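Pseudoalteromonas arctica PAMC 21717 (Pseudoalteromonas arctica, PDB 5YL7) probably hydrolyses peptide bonds in proteins as a cold-active, calcium-binding serine protease of the subtilase family. Local coordinates at residues A165-M170 with G193-I198; G217-A222 with I240-P245; G225-R230 with F317-T322; S312-F317 with G327-A332. One frame throughout, in Å; residues are numbered along the deposited sequence.

Contact 1 of 4, residues A165-M170 with G193-I198; sequences ADVINM and GTVVVI
Residues Val167 to Met170 run beside Val195 to Ile198 as neighbouring strands in the interior of the parallel sheet of the subtilase fold, and the link between them, through helix 180-191, makes a beta-alpha-beta crossover. The short strand axes approach to 4.8 Å with a 19° angle between them. Backbone bonds pass back and forth: Val195 N gives to Asp166 O, Ile168 N to Val195 O, Val197 N to Ile168 O and Met170 N to Val197 O.

Val167 lies alongside Val195, on the face where Asn169 packs against helix 280-297, near a probable Ser-His-Asp triad. On the other face, towards helix 140-150, Ile168 and Met170 sit beside Val196 and Ile198. Ile168 holds CG1 anti to the carbonyl carbon (chi1 -78°), and its other branch, CG2, lies 4.2 Å from Val196 CG1.

Just before the strand begins, Thr194 OG1 donates to Ala165 O at 2.8 Å. With an alanine here, Ala165 O would probably lose this hydroxyl partner and a gap would open beside Ile168. The side chains of Thr194 and Ile168 cross at about a right angle, with Thr194 CG2 3.6 Å from both CG1 and CD1 of Ile168.

Contact 2 of 4, residues G217-A222 with I240-P245; sequences GVVNVA and IDVAAP. With CA (calcium ion), chain F.
Val218 O and the carboxylate of Asp241 meet on a calcium ion. The metal sits 2.3 Å from Val218 O and 2.4 Å from Asp241 OD2, the bond to OD1 being the longer of the two carboxylate bonds; waters and Glu307 complete its shell. Each carboxylate oxygen has a further partner. With Asp241 CG anti to the carbonyl carbon (chi1 -65°), OD2 accepts from Asn220 N through its anti lone pair, in a nearly straight bond (169°) of 2.8 Å, while OD1 receives a bond from Lys311. Asp241 N in turn donates to Asn220 O, so Asn220 holds Asp241 by both backbone and carboxylate.

Beyond this site the segments become the last two strands of the parallel subtilase sheet, with 242-245 at its margin. Val221 pairs with Val242 and Ala222 with Ala243, the bonds running from Ala222 N to Val242 O and from Ala244 N to Ala222 O, although the short axes diverge by 50°.

Ile240 packs its CG2 3.7 Å from Ala222 CB and brings CD1 3.8 Å from Asn220 ND2, an amide bonded to Asn239. An alanine in place of Ile240 would probably open a gap beside Ala222 and the Asn220 amide. On the other face, Val221 CG1 lies 4.2 Å from Ala244 CB, with Val287 of helix 280-297 against both residues.

Contact 3 of 4, residues G225-R230 with F317-T322; sequences GRNGGR and FPATCT
Arg230 N donates to Thr320 O at 2.9 Å with an N-H...O angle of 165°, the single direct hydrogen bond that joins the loops 225-230 and 317-322. A water supplies a second polar link: it accepts from Arg230 NE, in the plane of the guanidinium, and from Thr322 N. The bend at the third torsion (chi3 60°) places NE for this bridge, while NH1 is hydrogen-bonded elsewhere, to Ser234 O and Asn204 OD1.

The remaining contact is packing. Cys321 SG, joined in a disulfide to Cys324, rests 3.5 Å from Arg230 CB and equally near Arg230 CA. The absence of a side chain on Gly228 lets the ring of Pro318 come close, with CG 4.0 Å from Gly228 CA and CD 3.4 Å from Gly228 O. The same carbonyl oxygen lies in the plane of the Phe317 ring, at its edge beside CD1, while Cys321 CB lies over one face, offset toward the rim. Ala319 CB touches Asn227 ND2 and Gly229 CA.

Bonds internal to 225-230 fix the shape presented to the other loop. Asn227 OD1 accepts from Gly229 N at 3.0 Å, the donor standing above the amide plane, in an Asx turn. Gly228 N bonds to Gly225 O, and Gly225 N to Gly229 O. With Gly228 at positive phi, this combination matches a type I beta turn followed by a G1 bulge, here lying against the disulfide-bearing surface loop of a subtilase.

Contact 4 of 4, residues S312-F317 with G327-A332; sequences STTRSF and GIVDAA
Arg315 and Ile328 exchange two backbone hydrogen bonds, Arg315 N to Ile328 O at 2.9 Å and Ile328 N to Arg315 O at 3.0 Å, as an isolated antiparallel bridge. The side chain of Arg315 then runs out over Ile328. Its CB passes about equally far from Ile328 O and Asp330 OD2. CG, set between the backbone N and the carbonyl carbon (chi1 74°), comes 3.7 Å from Ile328 O, and from there the chain is extended as far as NE. Arg315 NE donates at 2.7 Å to a water oxygen lying in the guanidinium plane, and this water passes a bond on to Val329 O. At CZ the flat group turns one face to Ile328 CD1, which sits 3.5 Å above the plane, offset toward the rim. At the tip, NH2 also borders CD1, while NH1 bonds to Ala18 O and Gly20 O.

Ile328 is flanked by Phe317 as well, whose CD1 approaches Ile328 CG1 to 3.6 Å; one face of that ring lies over Ile328 N. Asp330 is the N-cap of helix 331-338, with OD1 bonded to Ala333 N and Asn22, and its OD2 reaches Thr313 O through a water.

The guanidinium of Arg315 thus meets carbonyl oxygens and water here; Asp330 OD2 stays 5.7 Å from Arg315 NE, so any attraction between these two is likely to act through space, without a salt bridge.

In the fold
Contacts 1 and 2 lie on one parallel sheet, their centres about 12 Å apart, and join where strand 195-199 bonds to strand 219-224 through Val196, Ile198 and Val219. Contact 4, with its centre about 11 Å from that of contact 2, continues outward from the edge strand: Ala243 exchanges backbone bonds with Gly327 and Val329. Contact 3 lies furthest out, about 25 Å from contact 1 between centres, and shares Phe317 with contact 4. Along the chain contact 1 closes first and contact 2 closes before contact 4 opens, whereas contact 3 interleaves with contacts 2 and 4. The C-terminal loops are thereby tied to the margin of the sheet, where contact 2 also binds a calcium ion.

Contact 1 of 4, residues A165-M170 with G193-I198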
loop_
_atom_site.group_PDB
_atom_site.type_symbol
_atom_site.label_atom_id
_atom_site.label_comp_id
_atom_site.label_asym_id
_atom_site.label_seq_id
_atom_site.Cartn_x
_atom_site.Cartn_y
_atom_site.Cartn_z
ATOM N N ALA A 165 13.462 -2.049 -5.323
ATOM C CA ALA A 165 12.648 -1.090 -4.566
ATOM C C ALA A 165 13.321 -0.559 -3.341
ATOM O O ALA A 165 13.989 -1.300 -2.628
ATOM C CB ALA A 165 11.294 -1.660 -4.241
ATOM N N ASP A 166 13.106 0.691 -3.052
ATOM C CA ASP A 166 13.430 1.295 -1.778
ATOM C C ASP A 166 12.424 1.009 -0.664
ATOM O O ASP A 166 12.745 0.944 0.498
ATOM C CB ASP A 166 13.541 2.819 -1.971
ATOM C CG ASP A 166 14.506 3.201 -3.046
ATOM O OD1 ASP A 166 15.697 3.032 -2.770
ATOM O OD2 ASP A 166 14.183 3.564 -4.168
ATOM N N VAL A 167 11.184 0.801 -1.119
ATOM C CA VAL A 167 10.034 0.646 -0.181
ATOM C C VAL A 167 9.185 -0.512 -0.752
ATOM O O VAL A 167 8.962 -0.531 -1.965
ATOM C CB VAL A 167 9.201 1.911 -0.119
ATOM C CG1 VAL A 167 8.008 1.748 0.814
ATOM C CG2 VAL A 167 10.018 3.114 0.204
ATOM N N ILE A 168 8.714 -1.389 0.115
ATOM C CA ILE A 168 7.668 -2.386 -0.232
ATOM C C ILE A 168 6.436 -1.981 0.501
ATOM O O ILE A 168 6.454 -1.705 1.726
ATOM C CB ILE A 168 8.104 -3.781 0.154
ATOM C CG1 ILE A 168 9.127 -4.327 -0.899
ATOM C CG2 ILE A 168 6.975 -4.733 0.345
ATOM C CD1 ILE A 168 9.885 -5.520 -0.408
ATOM N N ASN A 169 5.304 -2.011 -0.192
ATOM C CA ASN A 169 3.953 -1.921 0.409
ATOM C C ASN A 169 3.236 -3.225 0.293
ATOM O O ASN A 169 3.096 -3.777 -0.813
ATOM C CB ASN A 169 3.151 -0.789 -0.277
ATOM C CG ASN A 169 1.841 -0.555 0.402
ATOM O OD1 ASN A 169 1.750 0.246 1.331
ATOM N ND2 ASN A 169 0.784 -1.326 0.000
ATOM N N MET A 170 2.756 -3.758 1.410
ATOM C CA MET A 170 1.917 -4.966 1.445
ATOM C C MET A 170 0.644 -4.616 2.133
ATOM O O MET A 170 0.438 -4.697 3.374
ATOM C CB MET A 170 2.564 -6.151 2.205
ATOM C CG MET A 170 3.663 -6.776 1.308
ATOM S SD MET A 170 4.215 -8.404 1.961
ATOM C CE MET A 170 5.094 -7.539 2.727
ATOM N N GLY A 193 18.266 -3.203 1.771
ATOM C CA GLY A 193 18.062 -1.792 1.943
ATOM C C GLY A 193 16.587 -1.393 1.819
ATOM O O GLY A 193 16.305 -0.170 1.760
ATOM N N THR A 194 15.680 -2.338 1.679
ATOM C CA THR A 194 14.241 -2.022 1.390
ATOM C C THR A 194 13.479 -2.001 2.701
ATOM O O THR A 194 13.502 -2.987 3.494
ATOM C CB THR A 194 13.662 -3.101 0.530
ATOM O OG1 THR A 194 14.472 -3.234 -0.674
ATOM C CG2 THR A 194 12.233 -2.826 0.150
ATOM N N VAL A 195 12.767 -0.902 2.995
ATOM C CA VAL A 195 11.824 -0.822 4.111
ATOM C C VAL A 195 10.506 -1.464 3.725
ATOM O O VAL A 195 10.057 -1.336 2.580
ATOM C CB VAL A 195 11.687 0.626 4.616
ATOM C CG1 VAL A 195 10.987 1.522 3.619
ATOM C CG2 VAL A 195 10.988 0.715 5.973
ATOM N N VAL A 196 9.883 -2.132 4.691
ATOM C CA VAL A 196 8.683 -2.939 4.434
ATOM C C VAL A 196 7.515 -2.356 5.221
ATOM O O VAL A 196 7.594 -2.366 6.455
ATOM C CB VAL A 196 8.940 -4.405 4.773
ATOM C CG1 VAL A 196 7.703 -5.218 4.426
ATOM C CG2 VAL A 196 10.108 -4.946 3.972
ATOM N N VAL A 197 6.483 -1.901 4.532
ATOM C CA VAL A 197 5.313 -1.281 5.135
ATOM C C VAL A 197 4.127 -2.152 4.908
ATOM O O VAL A 197 3.869 -2.561 3.781
ATOM C CB VAL A 197 5.119 0.131 4.483
ATOM C CG1 VAL A 197 3.890 0.818 5.114
ATOM C CG2 VAL A 197 6.354 1.008 4.701
ATOM N N ILE A 198 3.352 -2.419 5.996
ATOM C CA ILE A 198 2.321 -3.441 5.981
ATOM C C ILE A 198 1.056 -2.941 6.649
ATOM O O ILE A 198 1.077 -2.214 7.654
ATOM C CB ILE A 198 2.798 -4.727 6.687
ATOM C CG1 ILE A 198 4.115 -5.188 6.028
ATOM C CG2 ILE A 198 1.712 -5.799 6.606
ATOM C CD1 ILE A 198 4.721 -6.453 6.594
HETATM O O HOH W 1 14.973 2.204 1.614
HETATM O O HOH W 2 17.227 1.162 -1.044
#

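Contact 2 of 4, residues G217-A222 with I240-P245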
loop_
_atom_site.group_PDB
_atom_site.type_symbol
_atom_site.label_atom_id
_atom_site.label_comp_id
_atom_site.label_asym_id
_atom_site.label_seq_id
_atom_site.Cartn_x
_atom_site.Cartn_y
_atom_site.Cartn_z
ATOM N N GLY A 217 10.667 -6.509 11.994
ATOM C CA GLY A 217 11.357 -5.637 11.032
ATOM C C GLY A 217 10.499 -4.975 10.001
ATOM O O GLY A 217 10.984 -4.687 8.923
ATOM N N VAL A 218 9.238 -4.719 10.350
ATOM C CA VAL A 218 8.282 -4.097 9.428
ATOM C C VAL A 218 7.689 -2.905 10.060
ATOM O O VAL A 218 7.647 -2.760 11.280
ATOM C CB VAL A 218 7.184 -5.103 8.989
ATOM C CG1 VAL A 218 7.788 -6.391 8.418
ATOM C CG2 VAL A 218 6.217 -5.451 10.073
ATOM N N VAL A 219 7.124 -2.042 9.220
ATOM C CA VAL A 219 6.333 -0.881 9.693
ATOM C C VAL A 219 4.861 -1.297 9.563
ATOM O O VAL A 219 4.319 -1.349 8.449
ATOM C CB VAL A 219 6.605 0.373 8.876
ATOM C CG1 VAL A 219 5.858 1.542 9.409
ATOM C CG2 VAL A 219 8.118 0.661 8.784
ATOM N N ASN A 220 4.229 -1.608 10.691
ATOM C CA ASN A 220 2.854 -2.102 10.719
ATOM C C ASN A 220 1.932 -0.953 11.015
ATOM O O ASN A 220 2.159 -0.155 11.961
ATOM C CB ASN A 220 2.689 -3.208 11.775
ATOM C CG ASN A 220 1.430 -3.993 11.561
ATOM O OD1 ASN A 220 0.912 -4.108 10.486
ATOM N ND2 ASN A 220 0.939 -4.620 12.673
ATOM N N VAL A 221 0.913 -0.809 10.168
ATOM C CA VAL A 221 0.126 0.447 10.081
ATOM C C VAL A 221 -1.338 0.179 10.418
ATOM O O VAL A 221 -2.020 -0.621 9.768
ATOM C CB VAL A 221 0.228 0.998 8.663
ATOM C CG1 VAL A 221 -0.557 2.311 8.540
ATOM C CG2 VAL A 221 1.681 1.229 8.277
ATOM N N ALA A 222 -1.796 0.935 11.439
ATOM C CA ALA A 222 -3.245 0.997 11.803
ATOM C C ALA A 222 -3.891 2.102 10.991
ATOM O O ALA A 222 -3.274 3.022 10.470
ATOM C CB ALA A 222 -3.400 1.237 13.287
ATOM N N ILE A 240 1.678 -2.308 16.460
ATOM C CA ILE A 240 1.389 -1.180 15.511
ATOM C C ILE A 240 2.494 -0.188 15.740
ATOM O O ILE A 240 2.812 0.217 16.896
ATOM C CB ILE A 240 0.053 -0.525 15.834
ATOM C CG1 ILE A 240 -1.135 -1.549 15.668
ATOM C CG2 ILE A 240 -0.161 0.659 14.891
ATOM C CD1 ILE A 240 -1.371 -2.124 14.376
ATOM N N ASP A 241 3.097 0.263 14.621
ATOM C CA ASP A 241 4.116 1.285 14.708
ATOM C C ASP A 241 3.584 2.656 14.611
ATOM O O ASP A 241 3.964 3.605 15.360
ATOM C CB ASP A 241 5.138 1.045 13.590
ATOM C CG ASP A 241 5.868 -0.257 13.792
ATOM O OD1 ASP A 241 6.525 -0.405 14.896
ATOM O OD2 ASP A 241 5.877 -1.171 12.940
ATOM N N VAL A 242 2.681 2.902 13.641
ATOM C CA VAL A 242 2.069 4.210 13.321
ATOM C C VAL A 242 0.669 3.988 12.793
ATOM O O VAL A 242 0.308 2.865 12.434
ATOM C CB VAL A 242 2.887 4.990 12.263
ATOM C CG1 VAL A 242 4.324 5.259 12.731
ATOM C CG2 VAL A 242 2.900 4.251 10.933
ATOM N N ALA A 243 -0.098 5.077 12.726
ATOM C CA ALA A 243 -1.355 5.081 12.053
ATOM C C ALA A 243 -1.354 6.012 10.879
ATOM O O ALA A 243 -0.596 6.980 10.844
ATOM C CB ALA A 243 -2.462 5.467 13.011
ATOM N N ALA A 244 -2.299 5.797 9.971
ATOM C CA ALA A 244 -2.487 6.701 8.814
ATOM C C ALA A 244 -3.945 6.608 8.401
ATOM O O ALA A 244 -4.604 5.604 8.729
ATOM C CB ALA A 244 -1.517 6.358 7.690
ATOM N N PRO A 245 -4.447 7.554 7.608
ATOM C CA PRO A 245 -5.823 7.448 7.161
ATOM C C PRO A 245 -6.059 6.295 6.259
ATOM O O PRO A 245 -5.481 6.182 5.173
ATOM C CB PRO A 245 -6.034 8.821 6.450
ATOM C CG PRO A 245 -4.710 9.247 6.089
ATOM C CD PRO A 245 -3.820 8.818 7.184
HETATM CA CA CA F . 7.806 -2.470 13.575
HETATM O O HOH W 3 7.977 -4.987 13.306
HETATM O O HOH W 4 6.469 -2.454 16.111
HETATM O O HOH W 5 8.807 -2.513 15.736
HETATM O O HOH W 6 5.928 -3.649 14.621
HETATM O O HOH W 7 10.173 -3.160 13.021
#

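Contact 3 of 4, residues G225-R230 with F317-T322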
loop_
_atom_site.group_PDB
_atom_site.type_symbol
_atom_site.label_atom_id
_atom_site.label_comp_id
_atom_site.label_asym_id
_atom_site.label_seq_id
_atom_site.Cartn_x
_atom_site.Cartn_y
_atom_site.Cartn_z
ATOM N N GLY A 225 -9.848 7.049 10.652
ATOM C CA GLY A 225 -10.854 7.697 9.786
ATOM C C GLY A 225 -10.621 9.150 9.678
ATOM O O GLY A 225 -9.701 9.751 10.229
ATOM N N ARG A 226 -11.582 9.832 9.039
ATOM C CA ARG A 226 -11.576 11.256 8.837
ATOM C C ARG A 226 -11.646 12.054 10.134
ATOM O O ARG A 226 -11.225 13.197 10.149
ATOM C CB ARG A 226 -12.696 11.610 7.826
ATOM C CG ARG A 226 -12.656 13.046 7.352
ATOM C CD ARG A 226 -13.601 13.195 6.171
ATOM N NE ARG A 226 -13.500 14.497 5.534
ATOM C CZ ARG A 226 -14.166 14.749 4.393
ATOM N NH1 ARG A 226 -14.980 13.864 3.864
ATOM N NH2 ARG A 226 -13.855 15.850 3.756
ATOM N N ASN A 227 -12.100 11.445 11.208
ATOM C CA ASN A 227 -12.052 12.068 12.504
ATOM C C ASN A 227 -10.685 12.041 13.165
ATOM O O ASN A 227 -10.492 12.648 14.205
ATOM C CB ASN A 227 -13.089 11.450 13.502
ATOM C CG ASN A 227 -12.813 9.985 13.804
ATOM O OD1 ASN A 227 -12.030 9.318 13.103
ATOM N ND2 ASN A 227 -13.313 9.494 14.911
ATOM N N GLY A 228 -9.710 11.311 12.596
ATOM C CA GLY A 228 -8.429 11.153 13.261
ATOM C C GLY A 228 -8.431 10.180 14.438
ATOM O O GLY A 228 -7.424 10.188 15.170
ATOM N N GLY A 229 -9.443 9.397 14.565
ATOM C CA GLY A 229 -9.474 8.320 15.528
ATOM C C GLY A 229 -9.457 6.997 14.835
ATOM O O GLY A 229 -9.641 6.893 13.622
ATOM N N ARG A 230 -9.354 5.916 15.630
ATOM C CA ARG A 230 -9.227 4.604 15.025
ATOM C C ARG A 230 -10.366 4.280 14.131
ATOM O O ARG A 230 -11.561 4.399 14.503
ATOM C CB ARG A 230 -9.110 3.492 16.126
ATOM C CG ARG A 230 -8.695 2.159 15.534
ATOM C CD ARG A 230 -8.353 1.152 16.606
ATOM N NE ARG A 230 -9.452 0.849 17.515
ATOM C CZ ARG A 230 -10.427 0.001 17.320
ATOM N NH1 ARG A 230 -10.542 -0.753 16.277
ATOM N NH2 ARG A 230 -11.340 -0.147 18.343
ATOM N N PHE A 317 -3.227 12.061 18.035
ATOM C CA PHE A 317 -4.558 11.647 17.640
ATOM C C PHE A 317 -5.628 12.654 18.142
ATOM O O PHE A 317 -5.677 12.834 19.353
ATOM C CB PHE A 317 -4.897 10.268 18.183
ATOM C CG PHE A 317 -4.060 9.144 17.643
ATOM C CD1 PHE A 317 -4.265 8.645 16.373
ATOM C CD2 PHE A 317 -3.084 8.595 18.444
ATOM C CE1 PHE A 317 -3.460 7.610 15.947
ATOM C CE2 PHE A 317 -2.265 7.582 17.978
ATOM C CZ PHE A 317 -2.472 7.103 16.760
ATOM N N PRO A 318 -6.435 13.193 17.291
ATOM C CA PRO A 318 -7.482 14.143 17.820
ATOM C C PRO A 318 -8.660 13.389 18.328
ATOM O O PRO A 318 -9.534 14.075 18.910
ATOM C CB PRO A 318 -7.820 14.980 16.624
ATOM C CG PRO A 318 -7.402 14.286 15.465
ATOM C CD PRO A 318 -6.242 13.341 15.820
ATOM N N ALA A 319 -8.814 12.104 18.107
ATOM C CA ALA A 319 -9.849 11.282 18.655
ATOM C C ALA A 319 -9.242 9.966 19.087
ATOM O O ALA A 319 -8.150 9.581 18.570
ATOM C CB ALA A 319 -10.981 11.113 17.648
ATOM N N THR A 320 -9.966 9.218 19.880
ATOM C CA THR A 320 -9.458 8.001 20.522
ATOM C C THR A 320 -8.803 7.054 19.405
ATOM O O THR A 320 -9.489 6.698 18.446
ATOM C CB THR A 320 -10.687 7.175 21.111
ATOM O OG1 THR A 320 -11.548 8.001 21.963
ATOM C CG2 THR A 320 -10.224 5.983 21.944
ATOM N N CYS A 321 -7.566 6.641 19.721
ATOM C CA CYS A 321 -6.945 5.559 18.938
ATOM C C CYS A 321 -6.100 4.749 19.908
ATOM O O CYS A 321 -4.898 5.072 20.049
ATOM C CB CYS A 321 -6.162 6.118 17.742
ATOM S SG CYS A 321 -6.029 5.054 16.307
ATOM N N THR A 322 -6.740 3.682 20.416
ATOM C CA THR A 322 -6.047 2.904 21.409
ATOM C C THR A 322 -5.064 1.914 20.700
ATOM O O THR A 322 -5.478 1.161 19.836
ATOM C CB THR A 322 -6.967 2.142 22.366
ATOM O OG1 THR A 322 -8.183 2.876 22.692
ATOM C CG2 THR A 322 -6.195 1.815 23.663
HETATM O O HOH W 8 -9.535 2.988 19.777
#

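Contact 4 of 4, residues S312-F317 with G327-A332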
loop_
_atom_site.group_PDB
_atom_site.type_symbol
_atom_site.label_atom_id
_atom_site.label_comp_id
_atom_site.label_asym_id
_atom_site.label_seq_id
_atom_site.Cartn_x
_atom_site.Cartn_y
_atom_site.Cartn_z
ATOM N N SER A 312 8.954 8.462 14.919
ATOM C CA SER A 312 9.364 9.524 15.858
ATOM C C SER A 312 8.757 10.850 15.537
ATOM O O SER A 312 8.876 11.771 16.351
ATOM C CB SER A 312 10.885 9.623 15.902
ATOM O OG SER A 312 11.567 8.425 16.202
ATOM N N THR A 313 8.160 11.038 14.366
ATOM C CA THR A 313 7.626 12.313 13.898
ATOM C C THR A 313 6.132 12.361 13.767
ATOM O O THR A 313 5.586 13.279 13.190
ATOM C CB THR A 313 8.299 12.752 12.576
ATOM O OG1 THR A 313 7.948 11.798 11.564
ATOM C CG2 THR A 313 9.801 12.838 12.714
ATOM N N THR A 314 5.435 11.350 14.285
ATOM C CA THR A 314 3.987 11.322 14.170
ATOM C C THR A 314 3.360 12.487 15.028
ATOM O O THR A 314 4.002 12.998 15.975
ATOM C CB THR A 314 3.384 10.012 14.657
ATOM O OG1 THR A 314 3.830 9.769 16.005
ATOM C CG2 THR A 314 3.723 8.861 13.819
ATOM N N ARG A 315 2.166 12.795 14.688
ATOM C CA ARG A 315 1.377 13.819 15.391
ATOM C C ARG A 315 0.303 13.152 16.196
ATOM O O ARG A 315 0.013 11.959 16.094
ATOM C CB ARG A 315 0.770 14.823 14.399
ATOM C CG ARG A 315 -0.429 14.282 13.574
ATOM C CD ARG A 315 -1.022 15.196 12.620
ATOM N NE ARG A 315 -2.009 14.476 11.881
ATOM C CZ ARG A 315 -3.279 14.368 12.051
ATOM N NH1 ARG A 315 -4.030 13.928 11.056
ATOM N NH2 ARG A 315 -3.954 14.647 13.183
ATOM N N SER A 316 -0.307 13.917 17.127
ATOM C CA SER A 316 -1.297 13.435 18.041
ATOM C C SER A 316 -2.561 12.959 17.356
ATOM O O SER A 316 -2.960 13.498 16.329
ATOM C CB SER A 316 -1.683 14.503 19.097
ATOM O OG SER A 316 -0.555 14.869 19.913
ATOM N N PHE A 317 -3.227 12.061 18.035
ATOM C CA PHE A 317 -4.558 11.647 17.640
ATOM C C PHE A 317 -5.628 12.654 18.142
ATOM O O PHE A 317 -5.677 12.834 19.353
ATOM C CB PHE A 317 -4.897 10.268 18.183
ATOM C CG PHE A 317 -4.060 9.144 17.643
ATOM C CD1 PHE A 317 -4.265 8.645 16.373
ATOM C CD2 PHE A 317 -3.084 8.595 18.444
ATOM C CE1 PHE A 317 -3.460 7.610 15.947
ATOM C CE2 PHE A 317 -2.265 7.582 17.978
ATOM C CZ PHE A 317 -2.472 7.103 16.760
ATOM N N GLY A 327 1.321 7.620 16.821
ATOM C CA GLY A 327 0.585 8.789 16.346
ATOM C C GLY A 327 0.205 8.595 14.893
ATOM O O GLY A 327 0.420 7.481 14.359
ATOM N N ILE A 328 -0.342 9.631 14.295
ATOM C CA ILE A 328 -0.645 9.639 12.854
ATOM C C ILE A 328 0.584 10.148 12.126
ATOM O O ILE A 328 1.171 11.175 12.481
ATOM C CB ILE A 328 -1.853 10.513 12.547
ATOM C CG1 ILE A 328 -3.100 9.986 13.266
ATOM C CG2 ILE A 328 -2.099 10.675 11.022
ATOM C CD1 ILE A 328 -4.259 10.939 13.316
ATOM N N VAL A 329 1.012 9.442 11.085
ATOM C CA VAL A 329 2.153 9.896 10.263
ATOM C C VAL A 329 1.937 11.336 9.774
ATOM O O VAL A 329 0.847 11.644 9.303
ATOM C CB VAL A 329 2.387 8.891 9.095
ATOM C CG1 VAL A 329 3.346 9.468 8.051
ATOM C CG2 VAL A 329 2.867 7.594 9.654
ATOM N N ASP A 330 3.007 12.095 9.953
ATOM C CA ASP A 330 2.993 13.509 9.567
ATOM C C ASP A 330 4.055 13.679 8.529
ATOM O O ASP A 330 5.224 13.654 8.805
ATOM C CB ASP A 330 3.247 14.365 10.829
ATOM C CG ASP A 330 3.369 15.815 10.565
ATOM O OD1 ASP A 330 3.583 16.250 9.410
ATOM O OD2 ASP A 330 3.287 16.625 11.564
ATOM N N ALA A 331 3.576 13.768 7.276
ATOM C CA ALA A 331 4.557 13.769 6.160
ATOM C C ALA A 331 5.536 14.918 6.288
ATOM O O ALA A 331 6.714 14.761 5.986
ATOM C CB ALA A 331 3.843 13.859 4.854
ATOM N N ALA A 332 5.028 16.086 6.599
ATOM C CA ALA A 332 5.929 17.286 6.694
ATOM C C ALA A 332 6.997 17.130 7.727
ATOM O O ALA A 332 8.202 17.384 7.482
ATOM C CB ALA A 332 5.129 18.525 6.930
HETATM O O HOH W 9 5.442 10.627 10.875
HETATM O O HOH W 10 4.479 15.653 13.933
HETATM O O HOH W 11 -0.531 14.001 9.612
#